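Local coordinates for poly(ADP-ribose) glycohydrolase (Thermomonospora curvata, PDB 3SIG), which hydrolyses the ribose-ribose glycosidic bonds of poly(ADP-ribose), releasing ADP-ribose, through a catalytic domain of the macrodomain clan, at residues Leu92-Ala97 with His109-Gly114; Ser175-Arg180 with Gly223-Asp228. All coordinates share one frame; numbering follows the deposited sequence.

How the interactions relate
Both contacts border the bound ADP-ribose, and their centres lie 11 Å apart. Interaction 1 is the deeper, about 6 Å from the centre of the chain: every touching residue is buried, and four hydrogen bonds join strand 90-94 and the loop after it to the first turn of helix 111-118. Interaction 2, about 13 Å from that centre and partly buried, joins two loops, Ser175-Arg180 after strand 163-175 and Gly223-Asp228 before helix 229-240, chiefly by packing round the Phe225 ring, with a side-chain hydrogen bond from Asn227 to Pro178 O. They meet where Ala95 O lies 3.3 Å from Pro176 CB, so the two form adjoining walls of one ligand pocket.

Interaction 1: Leu92-Ala97 with His109-Gly114. With AR6 ([(2R,3S,4R,5R)-5-(6-aminopurin-9-yl)-3,4-dihydroxy-oxolan-2-yl]methyl [hydroxy-[[(2R,3S,4R,5S)-3,4,5-trihydroxyoxolan-2-yl]methoxy]phosphoryl] hydrogen phosphate), chain B.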
loop_
_atom_site.group_PDB
_atom_site.type_symbol
_atom_site.label_atom_id
_atom_site.label_comp_id
_atom_site.label_asym_id
_atom_site.label_seq_id
_atom_site.Cartn_x
_atom_site.Cartn_y
_atom_site.Cartn_z
ATOM N N LEU A 92 1.892 -2.275 1.824
ATOM C CA LEU A 92 1.071 -1.138 2.215
ATOM C C LEU A 92 0.814 -0.213 1.021
ATOM O O LEU A 92 1.768 0.260 0.397
ATOM C CB LEU A 92 1.759 -0.394 3.380
ATOM C CG LEU A 92 1.091 0.900 3.861
ATOM C CD1 LEU A 92 -0.311 0.655 4.360
ATOM C CD2 LEU A 92 1.948 1.533 4.951
ATOM N N ASN A 93 -0.469 -0.014 0.725
ATOM C CA ASN A 93 -0.959 0.982 -0.210
ATOM C C ASN A 93 -1.152 2.286 0.526
ATOM O O ASN A 93 -1.878 2.329 1.526
ATOM C CB ASN A 93 -2.295 0.474 -0.778
ATOM C CG ASN A 93 -3.015 1.507 -1.629
ATOM O OD1 ASN A 93 -2.410 2.442 -2.126
ATOM N ND2 ASN A 93 -4.341 1.350 -1.778
ATOM N N PHE A 94 -0.466 3.340 0.051
ATOM C CA PHE A 94 -0.523 4.655 0.679
ATOM C C PHE A 94 -1.813 5.309 0.175
ATOM O O PHE A 94 -1.858 6.121 -0.775
ATOM C CB PHE A 94 0.688 5.507 0.302
ATOM C CG PHE A 94 2.040 4.867 0.580
ATOM C CD1 PHE A 94 2.222 3.809 1.467
ATOM C CD2 PHE A 94 3.180 5.415 -0.006
ATOM C CE1 PHE A 94 3.481 3.286 1.712
ATOM C CE2 PHE A 94 4.448 4.883 0.226
ATOM C CZ PHE A 94 4.598 3.816 1.075
ATOM N N ALA A 95 -2.905 4.928 0.822
ATOM C CA ALA A 95 -4.226 5.048 0.247
ATOM C C ALA A 95 -4.831 6.417 0.331
ATOM O O ALA A 95 -4.631 7.147 1.314
ATOM C CB ALA A 95 -5.119 4.099 0.972
ATOM N N SER A 96 -5.661 6.724 -0.664
ATOM C CA SER A 96 -6.695 7.737 -0.576
ATOM C C SER A 96 -7.789 7.213 0.338
ATOM O O SER A 96 -8.223 6.066 0.264
ATOM C CB SER A 96 -7.289 7.976 -1.946
ATOM O OG SER A 96 -8.439 8.834 -1.837
ATOM N N ALA A 97 -8.308 8.082 1.194
ATOM C CA ALA A 97 -9.475 7.753 2.004
ATOM C C ALA A 97 -10.780 7.824 1.223
ATOM O O ALA A 97 -11.802 7.308 1.681
ATOM C CB ALA A 97 -9.542 8.710 3.187
ATOM N N HIS A 109 -0.173 10.934 -10.442
ATOM C CA HIS A 109 1.090 10.250 -10.221
ATOM C C HIS A 109 1.492 10.272 -8.755
ATOM O O HIS A 109 2.022 11.258 -8.251
ATOM C CB HIS A 109 2.162 10.971 -11.027
ATOM C CG HIS A 109 3.502 10.301 -11.028
ATOM N ND1 HIS A 109 3.668 8.935 -10.972
ATOM C CD2 HIS A 109 4.750 10.825 -11.136
ATOM C CE1 HIS A 109 4.957 8.644 -11.025
ATOM N NE2 HIS A 109 5.634 9.774 -11.135
ATOM N N ALA A 110 1.212 9.176 -8.073
ATOM C CA ALA A 110 1.627 8.915 -6.706
ATOM C C ALA A 110 1.610 7.397 -6.522
ATOM O O ALA A 110 1.357 6.655 -7.476
ATOM C CB ALA A 110 0.716 9.642 -5.714
ATOM N N GLN A 111 1.910 6.930 -5.326
ATOM C CA GLN A 111 2.115 5.499 -5.127
ATOM C C GLN A 111 0.866 4.668 -5.383
ATOM O O GLN A 111 0.909 3.650 -6.088
ATOM C CB GLN A 111 2.688 5.213 -3.733
ATOM C CG GLN A 111 3.119 3.789 -3.487
ATOM C CD GLN A 111 2.211 3.060 -2.517
ATOM O OE1 GLN A 111 1.038 3.423 -2.313
ATOM N NE2 GLN A 111 2.732 2.007 -1.922
ATOM N N GLU A 112 -0.265 5.067 -4.834
ATOM C CA GLU A 112 -1.481 4.298 -5.005
ATOM C C GLU A 112 -1.846 4.191 -6.473
ATOM O O GLU A 112 -2.263 3.147 -6.946
ATOM C CB GLU A 112 -2.657 4.903 -4.221
ATOM C CG GLU A 112 -3.968 4.116 -4.515
ATOM C CD GLU A 112 -5.134 4.449 -3.616
ATOM O OE1 GLU A 112 -5.237 5.618 -3.169
ATOM O OE2 GLU A 112 -5.990 3.542 -3.406
ATOM N N GLU A 113 -1.751 5.290 -7.199
ATOM C CA GLU A 113 -2.085 5.278 -8.624
ATOM C C GLU A 113 -1.224 4.280 -9.385
ATOM O O GLU A 113 -1.697 3.605 -10.293
ATOM C CB GLU A 113 -1.983 6.675 -9.223
ATOM C CG GLU A 113 -3.070 7.642 -8.725
ATOM C CD GLU A 113 -2.784 8.351 -7.416
ATOM O OE1 GLU A 113 -1.767 8.064 -6.756
ATOM O OE2 GLU A 113 -3.607 9.214 -7.043
ATOM N N GLY A 114 0.063 4.230 -9.047
ATOM C CA GLY A 114 0.922 3.247 -9.681
ATOM C C GLY A 114 0.473 1.821 -9.371
ATOM O O GLY A 114 0.468 0.945 -10.249
HETATM N N1 AR6 B . 7.106 3.252 -4.370
HETATM C C2 AR6 B . 7.709 3.573 -3.229
HETATM N N3 AR6 B . 7.759 4.819 -2.676
HETATM C C4 AR6 B . 7.098 5.755 -3.395
HETATM C C5 AR6 B . 6.423 5.457 -4.632
HETATM C C6 AR6 B . 6.465 4.156 -5.057
HETATM N N6 AR6 B . 5.851 3.805 -6.261
HETATM N N7 AR6 B . 5.832 6.696 -5.068
HETATM C C8 AR6 B . 6.171 7.593 -4.204
HETATM N N9 AR6 B . 6.929 7.124 -3.173
HETATM P PA AR6 B . 2.540 9.185 -1.751
HETATM P PB AR6 B . 0.817 9.698 0.625
HETATM C "C1'" AR6 B . 7.489 7.771 -1.989
HETATM O O1A AR6 B . 2.693 10.654 -1.922
HETATM O O1B AR6 B . 0.354 8.665 1.633
HETATM C C1D AR6 B . -2.340 9.390 -3.697
HETATM O O1D AR6 B . -2.947 10.240 -4.629
HETATM C "C2'" AR6 B . 7.743 9.253 -2.159
HETATM O "O2'" AR6 B . 8.885 9.627 -1.439
HETATM O O2A AR6 B . 2.016 8.387 -2.917
HETATM O O2B AR6 B . 1.631 10.848 1.113
HETATM C C2D AR6 B . -3.415 8.688 -2.965
HETATM O O2D AR6 B . -4.432 8.125 -3.720
HETATM C "C3'" AR6 B . 6.532 9.849 -1.538
HETATM O "O3'" AR6 B . 6.772 11.107 -0.996
HETATM O O3A AR6 B . 1.676 8.890 -0.449
HETATM C C3D AR6 B . -3.680 9.525 -1.787
HETATM O O3D AR6 B . -4.665 10.425 -2.221
HETATM C "C4'" AR6 B . 6.127 8.872 -0.472
HETATM O "O4'" AR6 B . 6.669 7.628 -0.858
HETATM C C4D AR6 B . -2.361 10.168 -1.542
HETATM O O4D AR6 B . -1.628 10.168 -2.757
HETATM C "C5'" AR6 B . 4.631 8.752 -0.214
HETATM O "O5'" AR6 B . 3.940 8.460 -1.417
HETATM C C5D AR6 B . -1.548 9.498 -0.435
HETATM O O5D AR6 B . -0.398 10.288 -0.194
HETATM O O HOH W 1 -0.362 7.088 -2.872
HETATM O O HOH W 2 -7.873 3.777 -1.460
#
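Glu112, in the first turn of helix 111-118, reaches Asn93 on strand 90-94 and Ser96 in the loop beyond. Glu112 CB lies 3.2 Å from Asn93 OD1, and CG passes the same oxygen. With CG anti to the backbone N (chi1 176°) and the chain extended beyond it, the carboxylate arrives between Asn93 and Ser96. There Glu112 OE1 accepts hydrogen bonds from Ser96 N at 2.8 Å, on the syn side but tilted out of the carboxylate plane, and from ligand hydroxyl O2D at 2.7 Å. Glu112 OE2 takes one from Asn93 ND2 at 3.2 Å, nearly straight (177°) and from above the carboxylate plane; Gly101 N and a water held by Ser96 O also bind it, while Asn93 ND2 has a further partner in Thr174.

Gln111 lays its amide over one face of the Phe94 ring, the planes 12° apart. Gln111 OE1 accepts a hydrogen bond from Phe94 N at 2.8 Å and Gln111 NE2 donates to Leu92 O at 3.1 Å, fixing the amide's rotation; Gln111 N binds phosphate oxygen O2A. Gln111, Glu112 and Glu113 form the Gln-Glu-Glu of the PARG signature, here starting a helix, with Glu113 OE2 accepting from O1D of the terminal ribose at 2.7 Å.

Interaction 2: Ser175-Arg180 with Gly223-Asp228; sequences SPAPNR and GVFGND. With AR6 ([(2R,3S,4R,5R)-5-(6-aminopurin-9-yl)-3,4-dihydroxy-oxolan-2-yl]methyl [hydroxy-[[(2R,3S,4R,5S)-3,4,5-trihydroxyoxolan-2-yl]methoxy]phosphoryl] hydrogen phosphate), chain B.
Phe225 sits at the third position of a type I beta turn, Gly223 to Gly226, in the phosphate-binding loop of this macrodomain-like fold, and its ring is the centrepiece against Ser175-Arg180. The side chain of Asn179 crosses it at about a right angle, but the amide is stacked on the ring, the planes 28° apart, with Asn179 ND2 3.6 Å from CE1 of Phe225. That amide is itself anchored, ND2 by Tyr143 and OD1 by Ala182 N, the latter capping the helix that follows. On the opposite face the ligand's C5D lies over the ring centre, 3.6 Å above the plane of Phe225. Asn179, its CB offset toward the rim, and the ligand, over the centre, thus take opposite faces of the ring. Pro176 CB comes to the ring edge, whereas Ala177 O lies obliquely to it, 3.2 Å from CD2 of Phe225.

Phe225 CG stands anti to the carbonyl carbon and beside the backbone N (chi1 -75°). That N donates to the phosphate oxygen O2B in a straight bond (171°); Gly223 N reaches the same oxygen, and Val224 N binds O1A. The loop thereby holds both phosphates by backbone N-H groups, while the ring of Phe225 turns a face to the terminal ribose.

Further along, the extended Arg180 side chain crosses Asn227 obliquely, Arg180 CB 3.6 Å from OD1 of Asn227. The Asn227 amide, which also binds Gly221 O, ties the two loops: Asn227 ND2 donates to Pro178 O at 2.9 Å, approaching almost head-on to the carbonyl, with the acceptor close to the amide plane.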
loop_
_atom_site.group_PDB
_atom_site.type_symbol
_atom_site.label_atom_id
_atom_site.label_comp_id
_atom_site.label_asym_id
_atom_site.label_seq_id
_atom_site.Cartn_x
_atom_site.Cartn_y
_atom_site.Cartn_z
ATOM N N SER A 175 -4.739 1.557 3.838
ATOM C CA SER A 175 -4.972 2.364 5.018
ATOM C C SER A 175 -4.456 3.757 4.709
ATOM O O SER A 175 -3.295 3.903 4.347
ATOM C CB SER A 175 -4.160 1.780 6.184
ATOM O OG SER A 175 -4.113 2.647 7.319
ATOM N N PRO A 176 -5.303 4.800 4.841
ATOM C CA PRO A 176 -4.811 6.151 4.549
ATOM C C PRO A 176 -4.102 6.747 5.742
ATOM O O PRO A 176 -4.592 6.715 6.870
ATOM C CB PRO A 176 -6.107 6.928 4.289
ATOM C CG PRO A 176 -7.098 6.254 5.188
ATOM C CD PRO A 176 -6.719 4.799 5.225
ATOM N N ALA A 177 -2.926 7.301 5.508
ATOM C CA ALA A 177 -2.250 8.086 6.536
ATOM C C ALA A 177 -3.090 9.343 6.761
ATOM O O ALA A 177 -3.811 9.792 5.861
ATOM C CB ALA A 177 -0.836 8.464 6.100
ATOM N N PRO A 178 -2.977 9.961 7.944
ATOM C CA PRO A 178 -3.648 11.251 8.132
ATOM C C PRO A 178 -3.141 12.253 7.103
ATOM O O PRO A 178 -1.958 12.280 6.752
ATOM C CB PRO A 178 -3.259 11.639 9.549
ATOM C CG PRO A 178 -2.031 10.864 9.856
ATOM C CD PRO A 178 -2.196 9.561 9.127
ATOM N N ASN A 179 -4.026 13.102 6.621
ATOM C CA ASN A 179 -3.680 14.136 5.669
ATOM C C ASN A 179 -3.155 15.352 6.434
ATOM O O ASN A 179 -3.877 16.334 6.712
ATOM C CB ASN A 179 -4.902 14.495 4.835
ATOM C CG ASN A 179 -4.564 15.297 3.607
ATOM O OD1 ASN A 179 -3.577 16.020 3.565
ATOM N ND2 ASN A 179 -5.358 15.117 2.566
ATOM N N ARG A 180 -1.883 15.278 6.775
ATOM C CA ARG A 180 -1.248 16.348 7.548
ATOM C C ARG A 180 -1.227 17.661 6.795
ATOM O O ARG A 180 -1.268 18.743 7.392
ATOM C CB ARG A 180 0.163 15.929 7.961
ATOM C CG ARG A 180 0.775 16.914 8.957
ATOM C CD ARG A 180 2.145 16.535 9.428
ATOM N NE ARG A 180 2.676 17.584 10.303
ATOM C CZ ARG A 180 2.471 17.648 11.616
ATOM N NH1 ARG A 180 1.759 16.717 12.224
ATOM N NH2 ARG A 180 2.989 18.639 12.328
ATOM N N GLY A 223 4.186 12.144 1.115
ATOM C CA GLY A 223 4.216 12.866 -0.149
ATOM C C GLY A 223 2.998 13.736 -0.263
ATOM O O GLY A 223 2.935 14.830 0.330
ATOM N N VAL A 224 1.991 13.240 -0.958
ATOM C CA VAL A 224 0.762 13.999 -1.137
ATOM C C VAL A 224 0.159 14.402 0.201
ATOM O O VAL A 224 -0.389 15.502 0.315
ATOM C CB VAL A 224 -0.242 13.178 -1.975
ATOM C CG1 VAL A 224 -1.600 13.844 -2.057
ATOM C CG2 VAL A 224 0.310 12.927 -3.408
ATOM N N PHE A 225 0.225 13.538 1.200
ATOM C CA PHE A 225 -0.363 13.857 2.516
ATOM C C PHE A 225 0.539 14.636 3.486
ATOM O O PHE A 225 0.100 15.005 4.560
ATOM C CB PHE A 225 -0.854 12.577 3.180
ATOM C CG PHE A 225 -2.135 12.004 2.600
ATOM C CD1 PHE A 225 -2.863 12.667 1.617
ATOM C CD2 PHE A 225 -2.599 10.803 3.062
ATOM C CE1 PHE A 225 -4.043 12.097 1.116
ATOM C CE2 PHE A 225 -3.772 10.244 2.586
ATOM C CZ PHE A 225 -4.503 10.898 1.618
ATOM N N GLY A 226 1.764 14.928 3.100
ATOM C CA GLY A 226 2.552 15.930 3.801
ATOM C C GLY A 226 3.015 15.579 5.199
ATOM O O GLY A 226 3.330 16.468 5.981
ATOM N N ASN A 227 3.077 14.301 5.542
ATOM C CA ASN A 227 3.646 13.921 6.828
ATOM C C ASN A 227 5.164 14.058 6.854
ATOM O O ASN A 227 5.830 14.068 5.824
ATOM C CB ASN A 227 3.243 12.486 7.225
ATOM C CG ASN A 227 1.808 12.400 7.696
ATOM O OD1 ASN A 227 1.532 12.675 8.858
ATOM N ND2 ASN A 227 0.886 12.090 6.803
ATOM N N ASP A 228 5.699 14.172 8.067
ATOM C CA ASP A 228 7.131 14.275 8.293
ATOM C C ASP A 228 7.784 12.890 8.189
ATOM O O ASP A 228 7.472 11.992 8.968
ATOM C CB ASP A 228 7.322 14.842 9.705
ATOM C CG ASP A 228 8.771 14.968 10.113
ATOM O OD1 ASP A 228 9.671 14.548 9.370
ATOM O OD2 ASP A 228 9.000 15.482 11.231
HETATM N N1 AR6 B . 7.106 3.252 -4.370
HETATM C C2 AR6 B . 7.709 3.573 -3.229
HETATM N N3 AR6 B . 7.759 4.819 -2.676
HETATM C C4 AR6 B . 7.098 5.755 -3.395
HETATM C C5 AR6 B . 6.423 5.457 -4.632
HETATM C C6 AR6 B . 6.465 4.156 -5.057
HETATM N N6 AR6 B . 5.851 3.805 -6.261
HETATM N N7 AR6 B . 5.832 6.696 -5.068
HETATM C C8 AR6 B . 6.171 7.593 -4.204
HETATM N N9 AR6 B . 6.929 7.124 -3.173
HETATM P PA AR6 B . 2.540 9.185 -1.751
HETATM P PB AR6 B . 0.817 9.698 0.625
HETATM C "C1'" AR6 B . 7.489 7.771 -1.989
HETATM O O1A AR6 B . 2.693 10.654 -1.922
HETATM O O1B AR6 B . 0.354 8.665 1.633
HETATM C C1D AR6 B . -2.340 9.390 -3.697
HETATM O O1D AR6 B . -2.947 10.240 -4.629
HETATM C "C2'" AR6 B . 7.743 9.253 -2.159
HETATM O "O2'" AR6 B . 8.885 9.627 -1.439
HETATM O O2A AR6 B . 2.016 8.387 -2.917
HETATM O O2B AR6 B . 1.631 10.848 1.113
HETATM C C2D AR6 B . -3.415 8.688 -2.965
HETATM O O2D AR6 B . -4.432 8.125 -3.720
HETATM C "C3'" AR6 B . 6.532 9.849 -1.538
HETATM O "O3'" AR6 B . 6.772 11.107 -0.996
HETATM O O3A AR6 B . 1.676 8.890 -0.449
HETATM C C3D AR6 B . -3.680 9.525 -1.787
HETATM O O3D AR6 B . -4.665 10.425 -2.221
HETATM C "C4'" AR6 B . 6.127 8.872 -0.472
HETATM O "O4'" AR6 B . 6.669 7.628 -0.858
HETATM C C4D AR6 B . -2.361 10.168 -1.542
HETATM O O4D AR6 B . -1.628 10.168 -2.757
HETATM C "C5'" AR6 B . 4.631 8.752 -0.214
HETATM O "O5'" AR6 B . 3.940 8.460 -1.417
HETATM C C5D AR6 B . -1.548 9.498 -0.435
HETATM O O5D AR6 B . -0.398 10.288 -0.194
HETATM O O HOH W 3 -2.916 16.507 0.582
#